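Local coordinates for Sodium/sialic acid symporter SiaT (Proteus mirabilis, PDB 5NV9), which couples the inward sodium gradient to uptake of the sialic acid N-acetylneuraminic acid across the bacterial inner membrane, at residues I105-E113 / S353-R362. Numbering follows the deposited sequence.
Sequences ITSAYEYLE and SCFNSDIYTR
E110 OE2 is gripped by three donors, one of them from across the contact: S357 OG, which gives it a hydrogen bond of 2.6 Å. The other two are the backbone N atoms of T106 and S107. These two N-H groups come over one face of the carboxylate and S357 OG over the other, each well out of its plane. The bond from S107 N to E110 OE2 is almost straight (175°). It belongs to a capping box, completed by a weak bond from Y109 N to S107 OG, at the entry to helix 110-115.

A chi1 of 173° swings S107 OG away from its own N and toward D358, where it donates to the syn side of D358 OD2 over 2.5 Å. S125 binds the same carboxylate oxygen and R121 pairs with D358 OD1, so both oxygens of this buried acid are bonded, and its negative charge is probably stabilised.

The Y109 ring turns its edge to helix 328-361: C354 SG lies in the ring plane 3.6 Å from Y109 CE2, a sulfur-aromatic contact, and D358 OD2 also sits at the edge. The Y109 hydroxyl bonds to A253 O. Next to S107, the methyl CG2 of T106 rests against S353 O and S357 CB.

Toward the end of helix 328-361, R362 takes E113 side-on in a two-nitrogen salt bridge, NE to OE1 at 2.8 Å and NH2 to OE2 at 2.9 Å. Both oxygens use syn lone pairs, and the two flat groups are 29° from coplanar. R121, which also pairs with D358, is the second partner of E113 OE1, so helix 118-151 joins both acids.

In this LeuT-fold transporter the contact ties the short cytoplasmic helix 110-115 to the cytoplasmic end of helix 328-361, which further back along its length supplies A339, S342, S343, S345 and S346 to the two sodium sites. Helix 118-151 packs against Y109, L112 and S357, while helix 415-427 covers Y109, Y111 and L112.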
loop_
_atom_site.group_PDB
_atom_site.type_symbol
_atom_site.label_atom_id
_atom_site.label_comp_id
_atom_site.label_asym_id
_atom_site.label_seq_id
_atom_site.Cartn_x
_atom_site.Cartn_y
_atom_site.Cartn_z
ATOM N N ILE A 105 2.841 -18.715 -9.892
ATOM C CA ILE A 105 1.812 -17.746 -10.205
ATOM C C ILE A 105 2.410 -16.530 -10.875
ATOM O O ILE A 105 3.526 -16.128 -10.543
ATOM C CB ILE A 105 0.999 -17.328 -8.957
ATOM C CG1 ILE A 105 1.854 -16.699 -7.868
ATOM C CG2 ILE A 105 0.283 -18.548 -8.398
ATOM C CD1 ILE A 105 1.257 -15.459 -7.275
ATOM N N THR A 106 1.651 -15.953 -11.806
ATOM C CA THR A 106 1.842 -14.595 -12.190
ATOM C C THR A 106 0.923 -13.729 -11.295
ATOM O O THR A 106 1.413 -12.830 -10.588
ATOM C CB THR A 106 1.587 -14.410 -13.701
ATOM O OG1 THR A 106 2.723 -14.919 -14.388
ATOM C CG2 THR A 106 1.393 -12.937 -14.093
ATOM N N SER A 107 -0.359 -14.086 -11.249
ATOM C CA SER A 107 -1.368 -13.404 -10.390
ATOM C C SER A 107 -1.691 -14.278 -9.170
ATOM O O SER A 107 -1.907 -15.454 -9.306
ATOM C CB SER A 107 -2.646 -13.136 -11.182
ATOM O OG SER A 107 -3.686 -12.648 -10.381
ATOM N N ALA A 108 -1.751 -13.669 -8.006
ATOM C CA ALA A 108 -2.147 -14.363 -6.772
ATOM C C ALA A 108 -3.476 -15.096 -6.860
ATOM O O ALA A 108 -3.644 -16.185 -6.208
ATOM C CB ALA A 108 -2.194 -13.361 -5.621
ATOM N N TYR A 109 -4.378 -14.556 -7.689
ATOM C CA TYR A 109 -5.797 -15.029 -7.767
ATOM C C TYR A 109 -5.911 -16.377 -8.505
ATOM O O TYR A 109 -6.915 -17.094 -8.412
ATOM C CB TYR A 109 -6.717 -13.897 -8.264
ATOM C CG TYR A 109 -6.443 -12.667 -7.452
ATOM C CD1 TYR A 109 -6.629 -12.673 -6.051
ATOM C CD2 TYR A 109 -5.801 -11.532 -8.033
ATOM C CE1 TYR A 109 -6.266 -11.561 -5.276
ATOM C CE2 TYR A 109 -5.453 -10.419 -7.258
ATOM C CZ TYR A 109 -5.642 -10.446 -5.882
ATOM O OH TYR A 109 -5.255 -9.356 -5.120
ATOM N N GLU A 110 -4.835 -16.762 -9.167
ATOM C CA GLU A 110 -4.730 -18.112 -9.754
ATOM C C GLU A 110 -4.847 -19.173 -8.692
ATOM O O GLU A 110 -5.367 -20.244 -8.969
ATOM C CB GLU A 110 -3.368 -18.325 -10.461
ATOM C CG GLU A 110 -3.154 -17.500 -11.709
ATOM C CD GLU A 110 -1.691 -17.470 -12.215
ATOM O OE1 GLU A 110 -0.937 -18.456 -12.074
ATOM O OE2 GLU A 110 -1.281 -16.444 -12.782
ATOM N N TYR A 111 -4.334 -18.908 -7.493
ATOM C CA TYR A 111 -4.526 -19.847 -6.393
ATOM C C TYR A 111 -6.043 -20.187 -6.200
ATOM O O TYR A 111 -6.387 -21.355 -5.968
ATOM C CB TYR A 111 -3.916 -19.319 -5.079
ATOM C CG TYR A 111 -4.399 -20.074 -3.889
ATOM C CD1 TYR A 111 -3.845 -21.302 -3.578
ATOM C CD2 TYR A 111 -5.482 -19.590 -3.098
ATOM C CE1 TYR A 111 -4.328 -22.047 -2.509
ATOM C CE2 TYR A 111 -5.980 -20.333 -2.050
ATOM C CZ TYR A 111 -5.405 -21.557 -1.751
ATOM O OH TYR A 111 -5.861 -22.296 -0.677
ATOM N N LEU A 112 -6.908 -19.154 -6.277
ATOM C CA LEU A 112 -8.332 -19.309 -6.042
ATOM C C LEU A 112 -9.019 -20.197 -7.086
ATOM O O LEU A 112 -9.940 -20.934 -6.727
ATOM C CB LEU A 112 -9.060 -17.971 -5.930
ATOM C CG LEU A 112 -8.651 -17.008 -4.784
ATOM C CD1 LEU A 112 -9.403 -15.693 -4.894
ATOM C CD2 LEU A 112 -8.811 -17.628 -3.402
ATOM N N GLU A 113 -8.565 -20.165 -8.336
ATOM C CA GLU A 113 -9.073 -21.087 -9.320
ATOM C C GLU A 113 -8.541 -22.474 -9.022
ATOM O O GLU A 113 -9.316 -23.434 -9.040
ATOM C CB GLU A 113 -8.778 -20.689 -10.761
ATOM C CG GLU A 113 -9.190 -21.762 -11.751
ATOM C CD GLU A 113 -9.514 -21.253 -13.138
ATOM O OE1 GLU A 113 -9.095 -20.147 -13.543
ATOM O OE2 GLU A 113 -10.257 -21.974 -13.832
ATOM N N SER A 353 -0.387 -7.184 -14.200
ATOM C CA SER A 353 -0.158 -8.605 -14.063
ATOM C C SER A 353 -1.517 -9.420 -13.925
ATOM O O SER A 353 -1.665 -10.500 -14.510
ATOM C CB SER A 353 0.765 -8.912 -12.860
ATOM O OG SER A 353 0.055 -8.735 -11.607
ATOM N N CYS A 354 -2.434 -8.905 -13.097
ATOM C CA CYS A 354 -3.771 -9.466 -12.936
ATOM C C CYS A 354 -4.536 -9.441 -14.240
ATOM O O CYS A 354 -5.157 -10.448 -14.635
ATOM C CB CYS A 354 -4.539 -8.659 -11.876
ATOM S SG CYS A 354 -3.916 -8.940 -10.199
ATOM N N PHE A 355 -4.524 -8.307 -14.940
ATOM C CA PHE A 355 -5.220 -8.297 -16.201
ATOM C C PHE A 355 -4.664 -9.388 -17.156
ATOM O O PHE A 355 -5.442 -10.120 -17.786
ATOM C CB PHE A 355 -5.178 -6.940 -16.833
ATOM C CG PHE A 355 -6.041 -6.822 -18.057
ATOM C CD1 PHE A 355 -5.566 -7.215 -19.268
ATOM C CD2 PHE A 355 -7.352 -6.340 -17.964
ATOM C CE1 PHE A 355 -6.336 -7.064 -20.422
ATOM C CE2 PHE A 355 -8.140 -6.228 -19.095
ATOM C CZ PHE A 355 -7.627 -6.607 -20.328
ATOM N N ASN A 356 -3.332 -9.489 -17.245
ATOM C CA ASN A 356 -2.636 -10.373 -18.167
ATOM C C ASN A 356 -2.992 -11.872 -17.950
ATOM O O ASN A 356 -3.285 -12.629 -18.914
ATOM C CB ASN A 356 -1.118 -10.178 -18.062
ATOM C CG ASN A 356 -0.384 -10.415 -19.377
ATOM O OD1 ASN A 356 0.110 -11.516 -19.651
ATOM N ND2 ASN A 356 -0.369 -9.390 -20.226
ATOM N N SER A 357 -2.961 -12.281 -16.681
ATOM C CA SER A 357 -3.175 -13.658 -16.311
ATOM C C SER A 357 -4.674 -13.978 -16.202
ATOM O O SER A 357 -5.136 -14.903 -16.868
ATOM C CB SER A 357 -2.455 -13.999 -14.989
ATOM O OG SER A 357 -2.774 -15.349 -14.572
ATOM N N ASP A 358 -5.393 -13.195 -15.365
ATOM C CA ASP A 358 -6.752 -13.495 -14.931
ATOM C C ASP A 358 -7.787 -13.110 -15.990
ATOM O O ASP A 358 -8.868 -13.685 -16.013
ATOM C CB ASP A 358 -7.132 -12.783 -13.626
ATOM C CG ASP A 358 -6.191 -13.123 -12.471
ATOM O OD1 ASP A 358 -5.786 -14.285 -12.396
ATOM O OD2 ASP A 358 -5.834 -12.232 -11.667
ATOM N N ILE A 359 -7.467 -12.153 -16.858
ATOM C CA ILE A 359 -8.418 -11.700 -17.856
ATOM C C ILE A 359 -7.989 -12.183 -19.263
ATOM O O ILE A 359 -8.645 -13.069 -19.884
ATOM C CB ILE A 359 -8.633 -10.190 -17.761
ATOM C CG1 ILE A 359 -9.047 -9.767 -16.334
ATOM C CG2 ILE A 359 -9.705 -9.716 -18.728
ATOM C CD1 ILE A 359 -10.307 -10.402 -15.813
ATOM N N TYR A 360 -6.873 -11.661 -19.736
ATOM C CA TYR A 360 -6.416 -11.893 -21.078
ATOM C C TYR A 360 -6.000 -13.340 -21.361
ATOM O O TYR A 360 -6.397 -13.933 -22.343
ATOM C CB TYR A 360 -5.236 -10.935 -21.377
ATOM C CG TYR A 360 -4.649 -11.066 -22.758
ATOM C CD1 TYR A 360 -5.424 -10.838 -23.892
ATOM C CD2 TYR A 360 -3.280 -11.380 -22.935
ATOM C CE1 TYR A 360 -4.866 -10.956 -25.181
ATOM C CE2 TYR A 360 -2.727 -11.524 -24.205
ATOM C CZ TYR A 360 -3.511 -11.279 -25.322
ATOM O OH TYR A 360 -2.951 -11.415 -26.585
ATOM N N THR A 361 -5.198 -13.928 -20.510
ATOM C CA THR A 361 -4.769 -15.283 -20.740
ATOM C C THR A 361 -5.932 -16.240 -20.392
ATOM O O THR A 361 -6.315 -17.107 -21.184
ATOM C CB THR A 361 -3.473 -15.573 -19.963
ATOM O OG1 THR A 361 -2.451 -14.653 -20.375
ATOM C CG2 THR A 361 -3.003 -16.959 -20.214
ATOM N N ARG A 362 -6.573 -16.030 -19.262
ATOM C CA ARG A 362 -7.488 -17.059 -18.788
ATOM C C ARG A 362 -8.750 -17.148 -19.632
ATOM O O ARG A 362 -9.349 -18.211 -19.785
ATOM C CB ARG A 362 -7.851 -16.795 -17.329
ATOM C CG ARG A 362 -8.944 -17.708 -16.798
ATOM C CD ARG A 362 -8.506 -19.171 -16.866
ATOM N NE ARG A 362 -9.524 -20.028 -16.287
ATOM C CZ ARG A 362 -10.662 -20.370 -16.893
ATOM N NH1 ARG A 362 -10.947 -19.953 -18.137
ATOM N NH2 ARG A 362 -11.526 -21.150 -16.255
#